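Ureidoglycolate hydrolase (Arabidopsis thaliana, PDB 4PXE) hydrolyses (S)-ureidoglycolate to glyoxylate, ammonia and carbon dioxide as a manganese-dependent homodimeric amidohydrolase that completes purine breakdown in the plant. Local coordinates at residues A[8-13]-A[362-367]; A[115-120]-A[419-424]; A[70-75]-A[192-197]. All coordinates share one frame; numbering follows the deposited sequence.

Contact 1 (A[8-13]-A[362-367]); sequences NLASSL and ATELNL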
ATOM      1  N   ASN A   8      53.524  -5.535 -19.814  1.00 40.76           N
ATOM      2  CA  ASN A   8      53.490  -5.006 -18.457  1.00 32.97           C
ATOM      3  C   ASN A   8      52.282  -5.526 -17.679  1.00 29.33           C
ATOM      4  O   ASN A   8      51.582  -6.430 -18.136  1.00 29.33           O
ATOM      5  CB  ASN A   8      53.489  -3.474 -18.481  1.00 36.09           C
ATOM      6  CG  ASN A   8      52.403  -2.898 -19.383  1.00 38.44           C
ATOM      7  OD1 ASN A   8      51.390  -3.545 -19.662  1.00 33.60           O
ATOM      8  ND2 ASN A   8      52.612  -1.670 -19.838  1.00 44.53           N
ATOM      9  N   LEU A   9      52.040  -4.958 -16.504  1.00 28.66           N
ATOM     10  CA  LEU A   9      50.881  -5.360 -15.716  1.00 24.17           C
ATOM     11  C   LEU A   9      49.572  -5.146 -16.485  1.00 20.57           C
ATOM     12  O   LEU A   9      48.749  -6.056 -16.575  1.00 21.23           O
ATOM     13  CB  LEU A   9      50.843  -4.610 -14.384  1.00 24.35           C
ATOM     14  CG  LEU A   9      49.639  -4.985 -13.524  1.00 24.81           C
ATOM     15  CD1 LEU A   9      49.669  -6.467 -13.166  1.00 24.15           C
ATOM     16  CD2 LEU A   9      49.601  -4.121 -12.280  1.00 25.83           C
ATOM     17  N   ALA A  10      49.403  -3.957 -17.053  1.00 21.84           N
ATOM     18  CA  ALA A  10      48.190  -3.619 -17.794  1.00 20.39           C
ATOM     19  C   ALA A  10      47.873  -4.612 -18.904  1.00 22.78           C
ATOM     20  O   ALA A  10      46.741  -5.079 -19.029  1.00 21.10           O
ATOM     21  CB  ALA A  10      48.278  -2.199 -18.362  1.00 22.86           C
ATOM     22  N   SER A  11      48.876  -4.949 -19.707  1.00 23.03           N
ATOM     23  CA  SER A  11      48.642  -5.836 -20.838  1.00 25.53           C
ATOM     24  C   SER A  11      48.362  -7.268 -20.388  1.00 24.77           C
ATOM     25  O   SER A  11      47.769  -8.046 -21.132  1.00 27.52           O
ATOM     26  CB  SER A  11      49.816  -5.796 -21.816  1.00 29.01           C
ATOM     27  OG  SER A  11      50.983  -6.323 -21.224  1.00 33.44           O
ATOM     28  N   SER A  12      48.766  -7.605 -19.166  1.00 21.23           N
ATOM     29  CA  SER A  12      48.575  -8.957 -18.638  1.00 22.91           C
ATOM     30  C   SER A  12      47.201  -9.188 -18.002  1.00 20.63           C
ATOM     31  O   SER A  12      46.845 -10.321 -17.705  1.00 22.49           O
ATOM     32  CB  SER A  12      49.638  -9.280 -17.592  1.00 22.19           C
ATOM     33  OG  SER A  12      49.328  -8.657 -16.357  1.00 22.81           O
ATOM     34  N   LEU A  13      46.440  -8.122 -17.775  1.00 20.29           N
ATOM     35  CA  LEU A  13      45.163  -8.253 -17.086  1.00 20.56           C
ATOM     36  C   LEU A  13      44.146  -8.957 -17.977  1.00 19.29           C
ATOM     37  O   LEU A  13      43.873  -8.506 -19.090  1.00 21.66           O
ATOM     38  CB  LEU A  13      44.636  -6.874 -16.672  1.00 19.22           C
ATOM     39  CG  LEU A  13      45.534  -6.026 -15.769  1.00 18.84           C
ATOM     40  CD1 LEU A  13      44.835  -4.706 -15.422  1.00 20.98           C
ATOM     41  CD2 LEU A  13      45.937  -6.776 -14.503  1.00 21.27           C
ATOM     42  N   ALA A 362      42.804   3.862 -17.288  1.00 12.99           N
ATOM     43  CA  ALA A 362      41.990   3.715 -18.495  1.00 14.54           C
ATOM     44  C   ALA A 362      42.812   3.946 -19.768  1.00 15.96           C
ATOM     45  O   ALA A 362      42.720   3.176 -20.722  1.00 15.16           O
ATOM     46  CB  ALA A 362      40.771   4.649 -18.444  1.00 14.87           C
ATOM     47  N   THR A 363      43.635   4.986 -19.768  1.00 16.44           N
ATOM     48  CA  THR A 363      44.516   5.263 -20.898  1.00 18.67           C
ATOM     49  C   THR A 363      45.505   4.116 -21.168  1.00 18.04           C
ATOM     50  O   THR A 363      45.685   3.704 -22.319  1.00 17.41           O
ATOM     51  CB  THR A 363      45.272   6.583 -20.682  1.00 19.68           C
ATOM     52  OG1 THR A 363      44.324   7.648 -20.518  1.00 23.19           O
ATOM     53  CG2 THR A 363      46.170   6.891 -21.877  1.00 21.79           C
ATOM     54  N   GLU A 364      46.126   3.593 -20.115  1.00 16.86           N
ATOM     55  CA  GLU A 364      47.067   2.476 -20.267  1.00 17.64           C
ATOM     56  C   GLU A 364      46.405   1.224 -20.824  1.00 17.43           C
ATOM     57  O   GLU A 364      47.062   0.386 -21.441  1.00 19.71           O
ATOM     58  CB  GLU A 364      47.752   2.158 -18.936  1.00 20.39           C
ATOM     59  CG  GLU A 364      48.724   3.237 -18.510  1.00 27.06           C
ATOM     60  CD  GLU A 364      49.308   3.001 -17.136  1.00 34.53           C
ATOM     61  OE1 GLU A 364      49.412   1.823 -16.725  1.00 31.37           O
ATOM     62  OE2 GLU A 364      49.661   3.999 -16.468  1.00 40.33           O
ATOM     63  N   LEU A 365      45.100   1.100 -20.599  1.00 15.05           N
ATOM     64  CA  LEU A 365      44.342  -0.064 -21.065  1.00 14.61           C
ATOM     65  C   LEU A 365      43.697   0.185 -22.418  1.00 15.01           C
ATOM     66  O   LEU A 365      42.904  -0.641 -22.897  1.00 16.48           O
ATOM     67  CB  LEU A 365      43.264  -0.438 -20.037  1.00 13.97           C
ATOM     68  CG  LEU A 365      43.827  -1.044 -18.753  1.00 14.96           C
ATOM     69  CD1 LEU A 365      42.799  -0.970 -17.624  1.00 15.82           C
ATOM     70  CD2 LEU A 365      44.252  -2.486 -19.007  1.00 18.63           C
ATOM     71  N   ASN A 366      44.009   1.331 -23.018  1.00 14.92           N
ATOM     72  CA  ASN A 366      43.459   1.715 -24.319  1.00 16.82           C
ATOM     73  C   ASN A 366      41.937   1.827 -24.288  1.00 18.01           C
ATOM     74  O   ASN A 366      41.253   1.495 -25.256  1.00 19.43           O
ATOM     75  CB  ASN A 366      43.905   0.737 -25.420  1.00 20.24           C
ATOM     76  CG  ASN A 366      45.410   0.681 -25.570  1.00 24.38           C
ATOM     77  OD1 ASN A 366      46.023  -0.380 -25.446  1.00 28.74           O
ATOM     78  ND2 ASN A 366      46.013   1.828 -25.832  1.00 24.55           N
ATOM     79  N   LEU A 367      41.420   2.303 -23.161  1.00 15.36           N
ATOM     80  CA  LEU A 367      39.982   2.490 -22.981  1.00 14.78           C
ATOM     81  C   LEU A 367      39.645   3.969 -23.031  1.00 16.88           C
ATOM     82  O   LEU A 367      40.332   4.788 -22.428  1.00 19.81           O
ATOM     83  CB  LEU A 367      39.529   1.901 -21.645  1.00 13.92           C
ATOM     84  CG  LEU A 367      39.697   0.386 -21.502  1.00 15.60           C
ATOM     85  CD1 LEU A 367      39.424  -0.060 -20.085  1.00 16.75           C
ATOM     86  CD2 LEU A 367      38.778  -0.354 -22.474  1.00 19.11           C
TER

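Contact 2 (A[115-120]-A[419-424]); sequences INVLKR and VLSLTL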
ATOM      1  N   ILE A 115      40.487  -8.685  -7.772  1.00 14.97           N
ATOM      2  CA  ILE A 115      41.493  -9.362  -6.953  1.00 17.05           C
ATOM      3  C   ILE A 115      42.023 -10.592  -7.683  1.00 17.38           C
ATOM      4  O   ILE A 115      43.233 -10.811  -7.776  1.00 19.16           O
ATOM      5  CB  ILE A 115      40.919  -9.790  -5.587  1.00 19.57           C
ATOM      6  CG1 ILE A 115      40.610  -8.562  -4.736  1.00 22.80           C
ATOM      7  CG2 ILE A 115      41.887 -10.700  -4.853  1.00 20.59           C
ATOM      8  CD1 ILE A 115      41.793  -7.712  -4.431  1.00 25.21           C
ATOM      9  N   ASN A 116      41.111 -11.398  -8.205  1.00 16.62           N
ATOM     10  CA  ASN A 116      41.495 -12.601  -8.939  1.00 17.34           C
ATOM     11  C   ASN A 116      42.322 -12.298 -10.190  1.00 17.27           C
ATOM     12  O   ASN A 116      43.292 -13.006 -10.488  1.00 17.85           O
ATOM     13  CB  ASN A 116      40.257 -13.446  -9.248  1.00 18.34           C
ATOM     14  CG  ASN A 116      39.689 -14.105  -7.992  1.00 17.25           C
ATOM     15  OD1 ASN A 116      40.445 -14.550  -7.126  1.00 24.54           O
ATOM     16  ND2 ASN A 116      38.370 -14.161  -7.886  1.00 21.46           N
ATOM     17  N   VAL A 117      41.966 -11.225 -10.891  1.00 17.12           N
ATOM     18  CA  VAL A 117      42.716 -10.745 -12.047  1.00 17.22           C
ATOM     19  C   VAL A 117      44.156 -10.390 -11.654  1.00 18.35           C
ATOM     20  O   VAL A 117      45.119 -10.815 -12.306  1.00 18.31           O
ATOM     21  CB  VAL A 117      42.032  -9.499 -12.671  1.00 15.53           C
ATOM     22  CG1 VAL A 117      42.989  -8.736 -13.587  1.00 17.61           C
ATOM     23  CG2 VAL A 117      40.741  -9.889 -13.411  1.00 16.95           C
ATOM     24  N   LEU A 118      44.309  -9.626 -10.577  1.00 17.48           N
ATOM     25  CA  LEU A 118      45.626  -9.222 -10.097  1.00 17.66           C
ATOM     26  C   LEU A 118      46.455 -10.422  -9.643  1.00 18.82           C
ATOM     27  O   LEU A 118      47.666 -10.492  -9.906  1.00 18.95           O
ATOM     28  CB  LEU A 118      45.483  -8.218  -8.956  1.00 16.90           C
ATOM     29  CG  LEU A 118      45.070  -6.811  -9.391  1.00 16.82           C
ATOM     30  CD1 LEU A 118      44.817  -5.937  -8.162  1.00 18.66           C
ATOM     31  CD2 LEU A 118      46.116  -6.182 -10.315  1.00 17.50           C
ATOM     32  N   LYS A 119      45.810 -11.371  -8.977  1.00 18.38           N
ATOM     33  CA  LYS A 119      46.509 -12.584  -8.553  1.00 21.10           C
ATOM     34  C   LYS A 119      46.982 -13.412  -9.754  1.00 19.77           C
ATOM     35  O   LYS A 119      48.112 -13.910  -9.747  1.00 21.17           O
ATOM     36  CB  LYS A 119      45.661 -13.416  -7.582  1.00 21.75           C
ATOM     37  CG  LYS A 119      45.528 -12.769  -6.210  1.00 23.94           C
ATOM     38  CD  LYS A 119      45.007 -13.733  -5.150  1.00 29.82           C
ATOM     39  CE  LYS A 119      45.088 -13.104  -3.756  1.00 28.68           C
ATOM     40  NZ  LYS A 119      44.779 -14.069  -2.658  1.00 29.20           N
ATOM     41  N   ARG A 120      46.148 -13.547 -10.784  1.00 19.40           N
ATOM     42  CA  ARG A 120      46.553 -14.286 -11.988  1.00 20.38           C
ATOM     43  C   ARG A 120      47.759 -13.637 -12.661  1.00 23.32           C
ATOM     44  O   ARG A 120      48.575 -14.323 -13.292  1.00 24.28           O
ATOM     45  CB  ARG A 120      45.406 -14.430 -12.993  1.00 20.05           C
ATOM     46  CG  ARG A 120      44.388 -15.485 -12.615  1.00 20.01           C
ATOM     47  CD  ARG A 120      43.409 -15.793 -13.749  1.00 22.17           C
ATOM     48  NE  ARG A 120      42.569 -14.660 -14.149  1.00 20.36           N
ATOM     49  CZ  ARG A 120      41.382 -14.378 -13.620  1.00 19.45           C
ATOM     50  NH1 ARG A 120      40.889 -15.121 -12.636  1.00 18.86           N
ATOM     51  NH2 ARG A 120      40.685 -13.341 -14.071  1.00 19.55           N
ATOM     52  N   VAL A 419      40.066  -1.604 -15.212  1.00 12.60           N
ATOM     53  CA  VAL A 419      40.422  -0.290 -14.685  1.00 13.62           C
ATOM     54  C   VAL A 419      40.517  -0.328 -13.161  1.00 13.74           C
ATOM     55  O   VAL A 419      41.441   0.235 -12.571  1.00 14.94           O
ATOM     56  CB  VAL A 419      39.433   0.792 -15.147  1.00 13.37           C
ATOM     57  CG1 VAL A 419      39.720   2.130 -14.444  1.00 15.13           C
ATOM     58  CG2 VAL A 419      39.489   0.947 -16.660  1.00 14.70           C
ATOM     59  N   LEU A 420      39.583  -1.022 -12.522  1.00 13.26           N
ATOM     60  CA  LEU A 420      39.632  -1.178 -11.072  1.00 13.79           C
ATOM     61  C   LEU A 420      40.901  -1.898 -10.613  1.00 14.15           C
ATOM     62  O   LEU A 420      41.577  -1.436  -9.691  1.00 15.57           O
ATOM     63  CB  LEU A 420      38.392  -1.911 -10.573  1.00 13.75           C
ATOM     64  CG  LEU A 420      38.330  -2.117  -9.061  1.00 13.44           C
ATOM     65  CD1 LEU A 420      38.362  -0.784  -8.319  1.00 14.93           C
ATOM     66  CD2 LEU A 420      37.072  -2.907  -8.686  1.00 13.52           C
ATOM     67  N   SER A 421      41.226  -3.015 -11.264  1.00 13.52           N
ATOM     68  CA  SER A 421      42.437  -3.770 -10.950  1.00 15.02           C
ATOM     69  C   SER A 421      43.684  -2.902 -11.047  1.00 14.80           C
ATOM     70  O   SER A 421      44.540  -2.894 -10.150  1.00 15.02           O
ATOM     71  CB  SER A 421      42.587  -4.945 -11.913  1.00 16.36           C
ATOM     72  OG  SER A 421      41.551  -5.897 -11.749  1.00 16.15           O
ATOM     73  N   LEU A 422      43.798  -2.182 -12.154  1.00 13.97           N
ATOM     74  CA  LEU A 422      45.009  -1.418 -12.424  1.00 13.07           C
ATOM     75  C   LEU A 422      45.095  -0.198 -11.513  1.00 15.06           C
ATOM     76  O   LEU A 422      46.180   0.170 -11.065  1.00 16.10           O
ATOM     77  CB  LEU A 422      45.051  -1.017 -13.904  1.00 15.00           C
ATOM     78  CG  LEU A 422      46.344  -0.382 -14.412  1.00 17.61           C
ATOM     79  CD1 LEU A 422      47.579  -1.216 -14.027  1.00 16.27           C
ATOM     80  CD2 LEU A 422      46.247  -0.220 -15.913  1.00 16.31           C
ATOM     81  N   THR A 423      43.959   0.424 -11.219  1.00 14.62           N
ATOM     82  CA  THR A 423      43.948   1.561 -10.300  1.00 14.35           C
ATOM     83  C   THR A 423      44.291   1.120  -8.872  1.00 15.98           C
ATOM     84  O   THR A 423      45.068   1.790  -8.185  1.00 16.76           O
ATOM     85  CB  THR A 423      42.583   2.301 -10.315  1.00 13.57           C
ATOM     86  OG1 THR A 423      42.254   2.685 -11.659  1.00 15.37           O
ATOM     87  CG2 THR A 423      42.652   3.557  -9.457  1.00 17.73           C
ATOM     88  N   LEU A 424      43.743  -0.011  -8.431  1.00 15.00           N
ATOM     89  CA  LEU A 424      44.087  -0.584  -7.124  1.00 14.84           C
ATOM     90  C   LEU A 424      45.586  -0.836  -7.035  1.00 15.67           C
ATOM     91  O   LEU A 424      46.210  -0.539  -6.013  1.00 16.96           O
ATOM     92  CB  LEU A 424      43.352  -1.909  -6.902  1.00 15.97           C
ATOM     93  CG  LEU A 424      41.858  -1.841  -6.587  1.00 14.88           C
ATOM     94  CD1 LEU A 424      41.270  -3.239  -6.647  1.00 17.59           C
ATOM     95  CD2 LEU A 424      41.608  -1.205  -5.222  1.00 17.37           C
TER

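Contact 3 (A[70-75]-A[192-197]); sequences VGNIFG and SSVFLK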
ATOM      1  N   VAL A  70      27.232  -4.445  12.300  1.00 20.64           N
ATOM      2  CA  VAL A  70      26.003  -4.302  11.514  1.00 17.79           C
ATOM      3  C   VAL A  70      26.034  -5.095  10.214  1.00 17.88           C
ATOM      4  O   VAL A  70      25.085  -5.054   9.430  1.00 17.33           O
ATOM      5  CB  VAL A  70      25.672  -2.822  11.193  1.00 19.12           C
ATOM      6  CG1 VAL A  70      25.460  -2.023  12.479  1.00 19.29           C
ATOM      7  CG2 VAL A  70      26.748  -2.189  10.331  1.00 17.63           C
ATOM      8  N   GLY A  71      27.130  -5.802   9.974  1.00 20.14           N
ATOM      9  CA  GLY A  71      27.181  -6.685   8.826  1.00 18.93           C
ATOM     10  C   GLY A  71      27.859  -6.124   7.593  1.00 16.89           C
ATOM     11  O   GLY A  71      27.700  -6.685   6.508  1.00 16.86           O
ATOM     12  N   ASN A  72      28.604  -5.031   7.735  1.00 16.90           N
ATOM     13  CA  ASN A  72      29.555  -4.687   6.680  1.00 15.74           C
ATOM     14  C   ASN A  72      30.571  -5.813   6.621  1.00 19.40           C
ATOM     15  O   ASN A  72      31.047  -6.290   7.660  1.00 19.23           O
ATOM     16  CB  ASN A  72      30.266  -3.354   6.939  1.00 15.40           C
ATOM     17  CG  ASN A  72      29.324  -2.162   6.959  1.00 17.14           C
ATOM     18  OD1 ASN A  72      28.510  -1.957   6.053  1.00 15.31           O
ATOM     19  ND2 ASN A  72      29.454  -1.344   7.990  1.00 18.20           N
ATOM     20  N   ILE A  73      30.898  -6.247   5.410  1.00 15.83           N
ATOM     21  CA  ILE A  73      31.773  -7.396   5.204  1.00 16.06           C
ATOM     22  C   ILE A  73      33.057  -6.938   4.527  1.00 17.42           C
ATOM     23  O   ILE A  73      33.013  -6.159   3.579  1.00 17.46           O
ATOM     24  CB  ILE A  73      31.049  -8.475   4.375  1.00 18.84           C
ATOM     25  CG1 ILE A  73      29.860  -9.019   5.178  1.00 18.13           C
ATOM     26  CG2 ILE A  73      31.985  -9.608   4.005  1.00 19.59           C
ATOM     27  CD1 ILE A  73      28.870  -9.854   4.389  1.00 20.28           C
ATOM     28  N   PHE A  74      34.202  -7.408   5.026  1.00 16.02           N
ATOM     29  CA  PHE A  74      35.497  -6.947   4.563  1.00 17.24           C
ATOM     30  C   PHE A  74      36.321  -8.146   4.116  1.00 18.75           C
ATOM     31  O   PHE A  74      36.335  -9.169   4.797  1.00 19.75           O
ATOM     32  CB  PHE A  74      36.240  -6.219   5.694  1.00 18.56           C
ATOM     33  CG  PHE A  74      35.510  -5.013   6.234  1.00 17.82           C
ATOM     34  CD1 PHE A  74      34.513  -5.159   7.189  1.00 19.30           C
ATOM     35  CD2 PHE A  74      35.828  -3.737   5.794  1.00 20.10           C
ATOM     36  CE1 PHE A  74      33.838  -4.052   7.692  1.00 18.71           C
ATOM     37  CE2 PHE A  74      35.157  -2.620   6.294  1.00 19.09           C
ATOM     38  CZ  PHE A  74      34.162  -2.783   7.243  1.00 18.81           C
ATOM     39  N   GLY A  75      36.988  -8.026   2.972  1.00 16.05           N
ATOM     40  CA  GLY A  75      37.850  -9.083   2.462  1.00 17.05           C
ATOM     41  C   GLY A  75      39.203  -8.521   2.082  1.00 18.37           C
ATOM     42  O   GLY A  75      39.325  -7.792   1.094  1.00 18.19           O
ATOM     43  N   SER A 192      29.342   2.291  17.967  1.00 33.33           N
ATOM     44  CA  SER A 192      30.545   3.084  17.762  1.00 33.82           C
ATOM     45  C   SER A 192      31.692   2.206  17.269  1.00 30.06           C
ATOM     46  O   SER A 192      32.636   2.700  16.652  1.00 29.60           O
ATOM     47  CB  SER A 192      30.949   3.779  19.070  1.00 39.90           C
ATOM     48  OG  SER A 192      32.041   4.655  18.866  1.00 51.39           O
ATOM     49  N   SER A 193      31.601   0.909  17.552  1.00 29.44           N
ATOM     50  CA  SER A 193      32.594  -0.068  17.115  1.00 28.76           C
ATOM     51  C   SER A 193      32.730  -0.100  15.594  1.00 27.79           C
ATOM     52  O   SER A 193      33.750  -0.528  15.062  1.00 28.62           O
ATOM     53  CB  SER A 193      32.209  -1.465  17.607  1.00 30.71           C
ATOM     54  OG  SER A 193      31.008  -1.904  16.988  1.00 33.40           O
ATOM     55  N   VAL A 194      31.690   0.353  14.903  1.00 28.09           N
ATOM     56  CA  VAL A 194      31.652   0.315  13.443  1.00 23.04           C
ATOM     57  C   VAL A 194      32.473   1.451  12.829  1.00 24.83           C
ATOM     58  O   VAL A 194      33.011   1.318  11.724  1.00 21.57           O
ATOM     59  CB  VAL A 194      30.185   0.369  12.943  1.00 22.34           C
ATOM     60  CG1 VAL A 194      30.117   0.462  11.416  1.00 21.32           C
ATOM     61  CG2 VAL A 194      29.429  -0.851  13.426  1.00 23.53           C
ATOM     62  N   PHE A 195      32.580   2.560  13.558  1.00 22.24           N
ATOM     63  CA  PHE A 195      33.226   3.771  13.058  1.00 23.95           C
ATOM     64  C   PHE A 195      34.662   3.508  12.620  1.00 24.60           C
ATOM     65  O   PHE A 195      35.432   2.872  13.344  1.00 28.02           O
ATOM     66  CB  PHE A 195      33.271   4.862  14.140  1.00 27.75           C
ATOM     67  CG  PHE A 195      31.922   5.348  14.602  1.00 29.22           C
ATOM     68  CD1 PHE A 195      30.747   4.881  14.038  1.00 24.58           C
ATOM     69  CD2 PHE A 195      31.839   6.300  15.610  1.00 33.35           C
ATOM     70  CE1 PHE A 195      29.522   5.340  14.474  1.00 26.14           C
ATOM     71  CE2 PHE A 195      30.616   6.765  16.049  1.00 31.97           C
ATOM     72  CZ  PHE A 195      29.455   6.285  15.477  1.00 31.51           C
ATOM     73  N   LEU A 196      35.024   4.020  11.446  1.00 23.08           N
ATOM     74  CA  LEU A 196      36.411   3.974  11.002  1.00 27.66           C
ATOM     75  C   LEU A 196      37.093   5.285  11.344  1.00 30.32           C
ATOM     76  O   LEU A 196      36.512   6.361  11.194  1.00 33.88           O
ATOM     77  CB  LEU A 196      36.506   3.741   9.492  1.00 23.66           C
ATOM     78  CG  LEU A 196      35.847   2.475   8.963  1.00 26.24           C
ATOM     79  CD1 LEU A 196      36.135   2.332   7.479  1.00 23.71           C
ATOM     80  CD2 LEU A 196      36.321   1.256   9.742  1.00 27.06           C
ATOM     81  N   LYS A 197      38.333   5.191  11.799  1.00 38.76           N
ATOM     82  CA  LYS A 197      39.144   6.376  12.013  1.00 42.86           C
ATOM     83  C   LYS A 197      39.391   7.054  10.669  1.00 39.92           C
ATOM     84  O   LYS A 197      39.570   6.388   9.650  1.00 39.26           O
ATOM     85  CB  LYS A 197      40.469   5.983  12.666  1.00 44.99           C
ATOM     86  CG  LYS A 197      40.898   6.893  13.805  1.00 56.56           C
ATOM     87  CD  LYS A 197      41.790   8.017  13.309  1.00 56.74           C
ATOM     88  CE  LYS A 197      43.127   7.477  12.822  1.00 60.65           C
ATOM     89  NZ  LYS A 197      43.874   6.771  13.903  1.00 66.82           N
TER

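Contact 1 (A[8-13]-A[362-367])
Ala10 and Leu365 bring the two backbones together, their CA atoms 6.2 Å apart, where the short, weakly bonded helical turn 9-12 meets the C-terminal end of helix 352-364. The contact is largely apolar and small, burying 149 Å² in all, with no hydrogen bond between the segments. Ala10 points its methyl at the helix end and meets one branch of Leu365, CB to CD2 at 4.1 Å. The same Leu365 CD2 also lies 3.6 Å from the carbonyl O of Ala10. With its CG anti to the carbonyl carbon (chi1 -71°), Leu365 can bring this methyl to Ala10 although its CB does not point that way. Leu13 adds its CD1, 4.3 Å from Leu365 CD2. Beside them Ala10 CB and Glu364 CB are 4.4 Å apart, while the carboxylate of Glu364 turns to a salt bridge with Lys426 of helix 410-429. Within 8-13, Asn8 OD1 accepts from Ser11 N at 2.9 Å, almost in line with its C=O bond (167°). At the other partner Leu367 N bonds to Ala362 O and Asn366 N to Thr363 O, with Asn366 at positive phi. A helical turn opened by an Asx motif thus packs, through Ala10 and Leu13, on the Schellman-terminated end of helix 352-364.

Contact 2 (A[115-120]-A[419-424])
Van der Waals packing carries the contact between Leu118 and Ser421, whose CA atoms are 6.4 Å apart where two helices cross. The short helical segments approach to 9.3 Å between axes at a crossing angle of -64°. No hydrogen bond links 115-120 with 419-424, and all four touching residues are buried.

Among the side-chain contacts, Leu118 straddles the backbone carbonyl of Ser421: its CD1 and CD2 each lie 3.6 Å from Ser421 O, and its CG is 4.0 Å from Ser421 CB. Having CG anti to the carbonyl carbon (chi1 -75°) directs this fork at the other helix. Leu118 CD1 reaches further along helix 410-429, to Leu424 CB at 4.5 Å. Val117 takes the other end of the serine, its CG1 and CB both 3.7 Å from Ser421 OG.

The polar contacts centre on that hydroxyl. Ser421 OG bonds to Val417 O one turn back in its own helix and weakly to Ala114 O of helix 105-120, so this buried group is satisfied although valine lies against it.

Replacing Leu118 by an alanine removes both methyls and would probably open a gap over the Ser421 carbonyl and cost Leu424 CB its contact with this helix.

The small side chain of Ser421 leaves room for the close approach of the two backbones at the crossing. Outward from it, Leu118 and Ile115 rest on strand 129-133, while Leu420 and Leu424 rest on Leu205 of strand 201-209. Two helices laid together on these strands, in a member of the M20 peptidase family, are consistent with the alpha/beta catalytic domain of that family.

Contact 3 (A[70-75]-A[192-197])
Val194 meets Asn72 and Val70 with its two methyls. Its CG1 faces the Asn72 amide, 3.9 Å from Asn72 ND2, while CG2 lies against both methyls of Val70, at 4.2 Å from Val70 CG1 and 4.3 Å from Val70 CG2. Val194 CG1 stands anti to the backbone N (chi1 175°) and CG2 anti to the carbonyl carbon, and this splay lets one side chain serve both neighbours. The side chains of Asn72 and Val194 cross at about a right angle, the methyl meeting the nitrogen end of the amide, and no hydrogen bond is made across the segments. The backbones stay well apart, with 7.5 Å between the CA atoms of Val70 and Val194, so side chains alone bridge them.

The amide of Asn72 is held by partners on its own side of the contact. Its OD1 accepts from Thr135 N and its ND2 donates to Asp68 OD2, so both polar ends are engaged and the rotation of the group is fixed, with ND2 turned to Val194.

The loop 192-197, which precedes strand 201-209, is thereby laid against the entry to strand 73-77, in what is consistent with the M20 catalytic domain, with the Asn72 side chain not far from the manganese ligand His92. Helix 147-152 borders both partners: Leu151 touches Val70 and Val194, and Leu152 touches Asn72 and Leu196. On the strand side, Ile73 and Gly75 pair with strand 129-133 through Leu133 and Ile131, Phe74 pairs with Arg66 of strand 64-67, and Ile73 packs on helix 45-60.

In the fold
Contacts 1 and 2 adjoin, their centres about 11 Å apart. Helix 410-429 joins them: Ala10 CB is 3.7 Å from Leu422 CD2, and Leu367 CD1 meets Val419 CG2 at 3.6 Å. A separate link runs to helix 105-120, with Leu13 CD2 3.7 Å from Val117 CG1. Segment 8-13 thus touches helix 352-364 through contact 1 and helix 410-429 through Ala10. Contact 3 is separate, its centre about 33 Å from that of contact 1 and 24 Å from that of contact 2, nearest atoms about 17 and 6 Å. It is nearer the catalytic site: the Asn72 side chain is about 8 Å from that of His92 and about 14 Å from a bound manganese ion. Contacts 1 and 2 lie away from the known sites.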